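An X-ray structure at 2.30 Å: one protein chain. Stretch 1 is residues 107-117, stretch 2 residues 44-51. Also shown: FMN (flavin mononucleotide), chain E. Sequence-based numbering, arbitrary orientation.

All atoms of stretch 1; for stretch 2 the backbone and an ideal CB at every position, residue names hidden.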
ATOM      1  N   GLY B 107      11.106   3.885  -6.697  1.00 56.21           N
ATOM      2  CA  GLY B 107       9.879   4.278  -6.013  1.00 51.70           C
ATOM      3  C   GLY B 107       8.665   3.452  -6.349  1.00 47.95           C
ATOM      4  O   GLY B 107       7.863   3.140  -5.478  1.00 45.06           O
ATOM      5  N   PRO B 108       8.498   3.118  -7.623  1.00 46.96           N
ATOM      6  CA  PRO B 108       7.329   2.303  -7.928  1.00 47.30           C
ATOM      7  C   PRO B 108       7.273   0.968  -7.149  1.00 44.89           C
ATOM      8  O   PRO B 108       6.195   0.512  -6.822  1.00 42.18           O
ATOM      9  CB  PRO B 108       7.432   2.102  -9.458  1.00 48.44           C
ATOM     10  CG  PRO B 108       8.118   3.334  -9.946  1.00 48.32           C
ATOM     11  CD  PRO B 108       9.070   3.738  -8.834  1.00 47.70           C
ATOM     12  N   ALA B 109       8.425   0.364  -6.857  1.00 44.81           N
ATOM     13  CA  ALA B 109       8.452  -0.895  -6.092  1.00 44.53           C
ATOM     14  C   ALA B 109       8.040  -0.714  -4.611  1.00 43.49           C
ATOM     15  O   ALA B 109       7.501  -1.620  -4.000  1.00 43.67           O
ATOM     16  CB  ALA B 109       9.806  -1.533  -6.192  1.00 42.40           C
ATOM     17  N   LEU B 110       8.307   0.457  -4.047  1.00 43.77           N
ATOM     18  CA  LEU B 110       7.903   0.754  -2.690  1.00 42.55           C
ATOM     19  C   LEU B 110       6.393   0.951  -2.609  1.00 40.52           C
ATOM     20  O   LEU B 110       5.787   0.414  -1.720  1.00 42.20           O
ATOM     21  CB  LEU B 110       8.667   1.956  -2.134  1.00 44.02           C
ATOM     22  CG  LEU B 110      10.131   1.619  -1.783  1.00 45.98           C
ATOM     23  CD1 LEU B 110      10.911   2.894  -1.577  1.00 46.93           C
ATOM     24  CD2 LEU B 110      10.232   0.752  -0.555  1.00 47.89           C
ATOM     25  N   VAL B 111       5.791   1.717  -3.512  1.00 41.69           N
ATOM     26  CA  VAL B 111       4.329   1.885  -3.548  1.00 39.64           C
ATOM     27  C   VAL B 111       3.680   0.467  -3.593  1.00 40.79           C
ATOM     28  O   VAL B 111       2.907   0.077  -2.689  1.00 40.18           O
ATOM     29  CB  VAL B 111       3.912   2.761  -4.760  1.00 43.69           C
ATOM     30  CG1 VAL B 111       2.403   2.704  -4.999  1.00 32.88           C
ATOM     31  CG2 VAL B 111       4.442   4.249  -4.611  1.00 37.55           C
ATOM     32  N   ASP B 112       4.081  -0.335  -4.580  1.00 39.67           N
ATOM     33  CA  ASP B 112       3.602  -1.698  -4.717  1.00 39.79           C
ATOM     34  C   ASP B 112       3.784  -2.470  -3.424  1.00 40.51           C
ATOM     35  O   ASP B 112       2.907  -3.260  -3.029  1.00 38.64           O
ATOM     36  CB  ASP B 112       4.337  -2.448  -5.841  1.00 40.73           C
ATOM     37  CG  ASP B 112       4.041  -1.886  -7.231  1.00 43.23           C
ATOM     38  OD1 ASP B 112       3.042  -1.165  -7.412  1.00 45.52           O
ATOM     39  OD2 ASP B 112       4.803  -2.171  -8.163  1.00 43.33           O
ATOM     40  N   CYS B 113       4.921  -2.249  -2.763  1.00 41.55           N
ATOM     41  CA  CYS B 113       5.214  -2.930  -1.523  1.00 41.41           C
ATOM     42  C   CYS B 113       4.171  -2.618  -0.468  1.00 41.16           C
ATOM     43  O   CYS B 113       3.693  -3.539   0.220  1.00 43.48           O
ATOM     44  CB  CYS B 113       6.623  -2.597  -1.002  1.00 42.33           C
ATOM     45  SG  CYS B 113       7.023  -3.409   0.598  1.00 40.84           S
ATOM     46  N   GLY B 114       3.817  -1.334  -0.345  1.00 40.89           N
ATOM     47  CA  GLY B 114       2.817  -0.883   0.626  1.00 39.46           C
ATOM     48  C   GLY B 114       1.432  -1.400   0.288  1.00 39.61           C
ATOM     49  O   GLY B 114       0.653  -1.723   1.164  1.00 37.87           O
ATOM     50  N   ILE B 115       1.140  -1.474  -1.012  1.00 41.10           N
ATOM     51  CA  ILE B 115      -0.127  -2.010  -1.475  1.00 39.22           C
ATOM     52  C   ILE B 115      -0.274  -3.439  -1.019  1.00 39.94           C
ATOM     53  O   ILE B 115      -1.335  -3.841  -0.574  1.00 40.18           O
ATOM     54  CB  ILE B 115      -0.218  -1.961  -2.984  1.00 39.27           C
ATOM     55  CG1 ILE B 115      -0.389  -0.498  -3.415  1.00 39.27           C
ATOM     56  CG2 ILE B 115      -1.372  -2.848  -3.480  1.00 36.43           C
ATOM     57  CD1 ILE B 115      -0.499  -0.256  -4.915  1.00 40.17           C
ATOM     58  N   LEU B 116       0.797  -4.218  -1.117  1.00 39.32           N
ATOM     59  CA  LEU B 116       0.717  -5.608  -0.734  1.00 37.98           C
ATOM     60  C   LEU B 116       0.670  -5.784   0.796  1.00 40.65           C
ATOM     61  O   LEU B 116      -0.093  -6.633   1.301  1.00 39.24           O
ATOM     62  CB  LEU B 116       1.857  -6.375  -1.374  1.00 39.81           C
ATOM     63  CG  LEU B 116       2.021  -7.885  -1.146  1.00 43.95           C
ATOM     64  CD1 LEU B 116       2.708  -8.510  -2.328  1.00 41.93           C
ATOM     65  CD2 LEU B 116       2.791  -8.158   0.166  1.00 40.49           C
ATOM     66  N   CYS B 117       1.461  -4.996   1.534  1.00 39.09           N
ATOM     67  CA  CYS B 117       1.475  -5.134   2.987  1.00 40.54           C
ATOM     68  C   CYS B 117       0.126  -4.804   3.585  1.00 40.38           C
ATOM     69  O   CYS B 117      -0.295  -5.467   4.518  1.00 41.29           O
ATOM     70  CB  CYS B 117       2.624  -4.356   3.630  1.00 39.30           C
ATOM     71  SG  CYS B 117       4.207  -5.181   3.239  1.00 45.57           S
ATOM     72  N   UNK B  44       1.793  -4.352 -13.507  1.00 45.49           N
ATOM     73  CA  UNK B  44       1.707  -5.760 -13.060  1.00 48.00           C
ATOM     74  C   UNK B  44       3.100  -6.414 -12.894  1.00 48.68           C
ATOM     75  O   UNK B  44       3.248  -7.632 -13.045  1.00 47.98           O
ATOM     76  CB  UNK B  44       0.880  -6.569 -14.061  1.00 48.00           C
ATOM     77  N   UNK B  45       4.101  -5.588 -12.582  1.00 49.51           N
ATOM     78  CA  UNK B  45       5.505  -6.032 -12.466  1.00 49.56           C
ATOM     79  C   UNK B  45       5.744  -6.952 -11.262  1.00 47.73           C
ATOM     80  O   UNK B  45       6.706  -7.690 -11.251  1.00 48.62           O
ATOM     81  CB  UNK B  45       6.425  -4.814 -12.360  1.00 49.56           C
ATOM     82  N   UNK B  46       4.880  -6.880 -10.245  1.00 47.35           N
ATOM     83  CA  UNK B  46       4.977  -7.753  -9.069  1.00 46.35           C
ATOM     84  C   UNK B  46       6.438  -7.957  -8.653  1.00 46.27           C
ATOM     85  O   UNK B  46       6.914  -9.081  -8.516  1.00 43.10           O
ATOM     86  CB  UNK B  46       4.320  -9.105  -9.355  1.00 46.35           C
ATOM     87  N   UNK B  47       7.133  -6.843  -8.427  1.00 46.51           N
ATOM     88  CA  UNK B  47       8.543  -6.853  -8.054  1.00 46.08           C
ATOM     89  C   UNK B  47       8.691  -7.097  -6.549  1.00 44.43           C
ATOM     90  O   UNK B  47       9.357  -6.358  -5.840  1.00 42.46           O
ATOM     91  CB  UNK B  47       9.213  -5.536  -8.452  1.00 46.08           C
ATOM     92  N   UNK B  48       8.041  -8.159  -6.093  1.00 44.62           N
ATOM     93  CA  UNK B  48       8.043  -8.567  -4.720  1.00 42.26           C
ATOM     94  C   UNK B  48       7.949 -10.068  -4.582  1.00 42.84           C
ATOM     95  O   UNK B  48       7.885 -10.757  -5.593  1.00 45.68           O
ATOM     96  CB  UNK B  48       6.893  -7.892  -3.969  1.00 42.26           C
ATOM     97  N   UNK B  49       8.032 -10.567  -3.348  1.00 40.02           N
ATOM     98  CA  UNK B  49       7.784 -11.986  -3.045  1.00 42.17           C
ATOM     99  C   UNK B  49       7.079 -12.023  -1.692  1.00 42.02           C
ATOM    100  O   UNK B  49       7.210 -11.086  -0.905  1.00 37.53           O
ATOM    101  CB  UNK B  49       9.076 -12.805  -3.028  1.00 42.17           C
ATOM    102  N   UNK B  50       6.366 -13.116  -1.422  1.00 42.67           N
ATOM    103  CA  UNK B  50       5.627 -13.271  -0.169  1.00 42.44           C
ATOM    104  C   UNK B  50       6.239 -14.466   0.570  1.00 45.65           C
ATOM    105  O   UNK B  50       5.947 -15.625   0.241  1.00 45.60           O
ATOM    106  CB  UNK B  50       4.130 -13.470  -0.417  1.00 42.44           C
ATOM    107  N   UNK B  51       7.108 -14.172   1.546  1.00 44.69           N
ATOM    108  CA  UNK B  51       7.806 -15.188   2.302  1.00 45.67           C
ATOM    109  C   UNK B  51       7.162 -15.319   3.682  1.00 46.91           C
ATOM    110  O   UNK B  51       7.307 -14.430   4.519  1.00 45.94           O
ATOM    111  CB  UNK B  51       9.294 -14.853   2.419  1.00 45.67           C
TER
HETATM  112  N1  FMN E 200      -2.949   1.428 -14.860  1.00 42.75           N
HETATM  113  C2  FMN E 200      -3.208   2.416 -15.804  1.00 47.99           C
HETATM  114  O2  FMN E 200      -3.953   2.169 -16.769  1.00 44.40           O
HETATM  115  N3  FMN E 200      -2.633   3.671 -15.653  1.00 48.26           N
HETATM  116  C4  FMN E 200      -1.797   3.914 -14.562  1.00 50.93           C
HETATM  117  O4  FMN E 200      -1.299   5.045 -14.458  1.00 47.87           O
HETATM  118  C4A FMN E 200      -1.536   2.892 -13.605  1.00 44.10           C
HETATM  119  N5  FMN E 200      -0.718   3.093 -12.502  1.00 42.68           N
HETATM  120  C5A FMN E 200      -0.697   2.168 -11.457  1.00 44.52           C
HETATM  121  C6  FMN E 200      -0.072   2.494 -10.247  1.00 44.97           C
HETATM  122  C7  FMN E 200      -0.032   1.601  -9.172  1.00 40.86           C
HETATM  123  C7M FMN E 200       0.636   1.970  -7.881  1.00 38.23           C
HETATM  124  C8  FMN E 200      -0.625   0.370  -9.331  1.00 44.77           C
HETATM  125  C8M FMN E 200      -0.612  -0.611  -8.216  1.00 39.60           C
HETATM  126  C9  FMN E 200      -1.252   0.031 -10.539  1.00 50.99           C
HETATM  127  C9A FMN E 200      -1.303   0.915 -11.615  1.00 44.08           C
HETATM  128  N10 FMN E 200      -1.916   0.602 -12.856  1.00 49.76           N
HETATM  129  C10 FMN E 200      -2.132   1.635 -13.776  1.00 41.31           C
HETATM  130  C1' FMN E 200      -2.711  -0.648 -13.050  1.00 42.75           C
HETATM  131  C2' FMN E 200      -1.875  -1.915 -13.161  1.00 48.09           C
HETATM  132  O2' FMN E 200      -1.597  -2.162 -14.519  1.00 45.50           O
HETATM  133  C3' FMN E 200      -2.656  -3.118 -12.586  1.00 45.60           C
HETATM  134  O3' FMN E 200      -2.751  -3.064 -11.164  1.00 44.07           O
HETATM  135  C4' FMN E 200      -2.005  -4.435 -12.984  1.00 45.06           C
HETATM  136  O4' FMN E 200      -2.048  -4.565 -14.395  1.00 50.20           O
HETATM  137  C5' FMN E 200      -2.661  -5.634 -12.285  1.00 42.52           C
HETATM  138  O5' FMN E 200      -3.957  -5.800 -12.798  1.00 41.15           O
HETATM  139  P   FMN E 200      -5.211  -5.766 -11.866  1.00 42.51           P
HETATM  140  O1P FMN E 200      -6.363  -5.665 -12.842  1.00 48.24           O
HETATM  141  O2P FMN E 200      -5.256  -4.508 -11.039  1.00 38.08           O
HETATM  142  O3P FMN E 200      -5.234  -7.048 -11.052  1.00 46.91           O

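Stretch 1 is a helix, and the loop of stretch 2 runs past the side of it that carries Pro108, Ala109, Asp112 and Leu116.

Position 44 has phi/psi of 51/29, a left-handed conformation that glycine, asparagine and aspartate tolerate best. Its CA-to-CB bond points away from the helix, so stretch 1 makes no demand on it. The residue is Asn44; its OD1 accepts a hydrogen bond from the side chain at position 46, and its CB lies 3.6 Å from O4' of the FMN.

At position 45 the bond points toward the helix, and the ideal CB stands 5.2 Å from OD2 of Asp112. A carboxylate at that range favours a donor, preferably a charged one: lysine or arginine would suit, while a shorter polar chain might work through water. The deposited residue is Arg45. Its chain extends past the carboxylate, with chi1 near 68° (p), and NH1 forms a salt bridge with OD2 of Asp112 at 2.8 Å, the hydrogen bond angle being 136°. Asp112 lies at the edge of the guanidinium, near its plane, where the N-H groups point; Pro108 covers one face, its CB 3.5 Å from NH1. A water ties the group together, accepting from Arg45 NH1 (3.1 Å) and donating to Pro108 O (2.9 Å) and Asp112 OD1 (3.0 Å).

Position 46 again has positive phi (39/55) and points away, so glycine, asparagine or another polar residue would be reasonable. It is Gln46, whose NE2 donates to Asn44 OD1 at 2.8 Å.

Position 47 points toward the helix, but its ideal CB is already 4.6 Å from CB of Ala109. Something small, such as alanine or serine, fits this close approach comfortably. Ala47 is found, and its backbone does the polar work through two waters: one accepts from Ala47 N (2.8 Å) and donates to Asp112 OD2 (2.7 Å), the other donates to Ala47 O (3.0 Å) and Ala109 O (2.7 Å).

Position 48, extended at -148/176, also points toward the helix, its ideal CB 4.5 Å from CD1 of Leu116. A methyl group so near invites a large apolar or aromatic side chain; leucine, methionine, phenylalanine or tryptophan could all use it. In Trp48 the flat indole receives the methyl over one face: Leu116 CD1 sits 3.4 Å from the centroid of the six-membered ring, 16° off its normal, a CH-pi contact. The ring's polar edge is also satisfied, because NE1 donates to a water (2.7 Å) that in turn donates to Asp112 O (2.8 Å).

Position 49 points away, and a long polar chain is one of many possibilities. Arg49 folds back so that NH1 donates to Trp48 O at 2.7 Å.

Position 50 begins a strand and points sideways. A beta-branched apolar residue suits both the backbone and nearby Leu116; Val50 places CG2 4.0 Å from Leu116 CD1.

Position 51 continues the strand out of reach, where the extended backbone again favours beta-branching, as in Ile51.

Stretch 2, residues 44-51: NRQAWRVI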
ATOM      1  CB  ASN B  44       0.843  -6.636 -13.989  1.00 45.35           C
ATOM      2  CG  ASN B  44       0.502  -7.982 -13.351  1.00 49.67           C
ATOM      3  OD1 ASN B  44       0.275  -8.064 -12.132  1.00 50.49           O
ATOM      4  ND2 ASN B  44       0.481  -9.034 -14.146  1.00 44.41           N
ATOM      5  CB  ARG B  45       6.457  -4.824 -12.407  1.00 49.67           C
ATOM      6  CG  ARG B  45       6.332  -3.997 -11.110  1.00 55.50           C
ATOM      7  CD  ARG B  45       7.362  -2.879 -11.019  1.00 64.37           C
ATOM      8  NE  ARG B  45       7.071  -1.750 -11.913  1.00 65.93           N
ATOM      9  CZ  ARG B  45       6.237  -0.748 -11.621  1.00 64.22           C
ATOM     10  NH1 ARG B  45       5.581  -0.749 -10.457  1.00 58.58           N
ATOM     11  NH2 ARG B  45       6.033   0.247 -12.506  1.00 63.61           N
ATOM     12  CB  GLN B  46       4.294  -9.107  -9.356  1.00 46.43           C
ATOM     13  CG  GLN B  46       2.787  -9.009  -9.730  1.00 45.33           C
ATOM     14  CD  GLN B  46       2.133 -10.377  -9.976  1.00 48.23           C
ATOM     15  OE1 GLN B  46       2.575 -11.429  -9.448  1.00 44.00           O
ATOM     16  NE2 GLN B  46       1.074 -10.370 -10.778  1.00 42.43           N
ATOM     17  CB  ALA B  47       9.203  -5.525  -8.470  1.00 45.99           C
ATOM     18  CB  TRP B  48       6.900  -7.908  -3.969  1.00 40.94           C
ATOM     19  CG  TRP B  48       5.582  -7.660  -4.688  1.00 38.77           C
ATOM     20  CD1 TRP B  48       5.068  -6.455  -4.956  1.00 42.99           C
ATOM     21  CD2 TRP B  48       4.583  -8.615  -5.100  1.00 39.81           C
ATOM     22  NE1 TRP B  48       3.837  -6.571  -5.540  1.00 46.28           N
ATOM     23  CE2 TRP B  48       3.508  -7.889  -5.626  1.00 42.47           C
ATOM     24  CE3 TRP B  48       4.491 -10.002  -5.070  1.00 44.48           C
ATOM     25  CZ2 TRP B  48       2.361  -8.503  -6.143  1.00 42.89           C
ATOM     26  CZ3 TRP B  48       3.354 -10.610  -5.585  1.00 39.16           C
ATOM     27  CH2 TRP B  48       2.305  -9.861  -6.107  1.00 42.41           C
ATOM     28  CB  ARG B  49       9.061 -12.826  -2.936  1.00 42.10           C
ATOM     29  CG  ARG B  49       9.892 -12.967  -4.187  1.00 44.46           C
ATOM     30  CD  ARG B  49       9.195 -13.768  -5.287  1.00 49.73           C
ATOM     31  NE  ARG B  49      10.100 -13.916  -6.431  1.00 52.05           N
ATOM     32  CZ  ARG B  49      10.358 -12.968  -7.343  1.00 53.04           C
ATOM     33  NH1 ARG B  49       9.787 -11.774  -7.272  1.00 49.68           N
ATOM     34  NH2 ARG B  49      11.213 -13.216  -8.332  1.00 48.90           N
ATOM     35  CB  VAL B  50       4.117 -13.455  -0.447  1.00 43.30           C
ATOM     36  CG1 VAL B  50       3.325 -13.763   0.821  1.00 34.49           C
ATOM     37  CG2 VAL B  50       3.586 -12.223  -1.130  1.00 38.68           C
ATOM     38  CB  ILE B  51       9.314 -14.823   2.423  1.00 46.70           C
ATOM     39  CG1 ILE B  51       9.923 -14.639   1.039  1.00 44.09           C
ATOM     40  CG2 ILE B  51      10.092 -15.905   3.190  1.00 41.33           C
ATOM     41  CD1 ILE B  51      11.313 -14.147   1.067  1.00 44.65           C
TER
HETATM   42  O   HOH W   1       4.172   1.361  -8.642  1.00 58.09           O
HETATM   43  O   HOH W   2       7.492  -4.123  -5.045  1.00 40.81           O
HETATM   44  O   HOH W   3       6.358  -4.296  -7.728  1.00 43.85           O
HETATM   45  O   HOH W   4       1.848  -4.701  -5.219  1.00 34.26           O
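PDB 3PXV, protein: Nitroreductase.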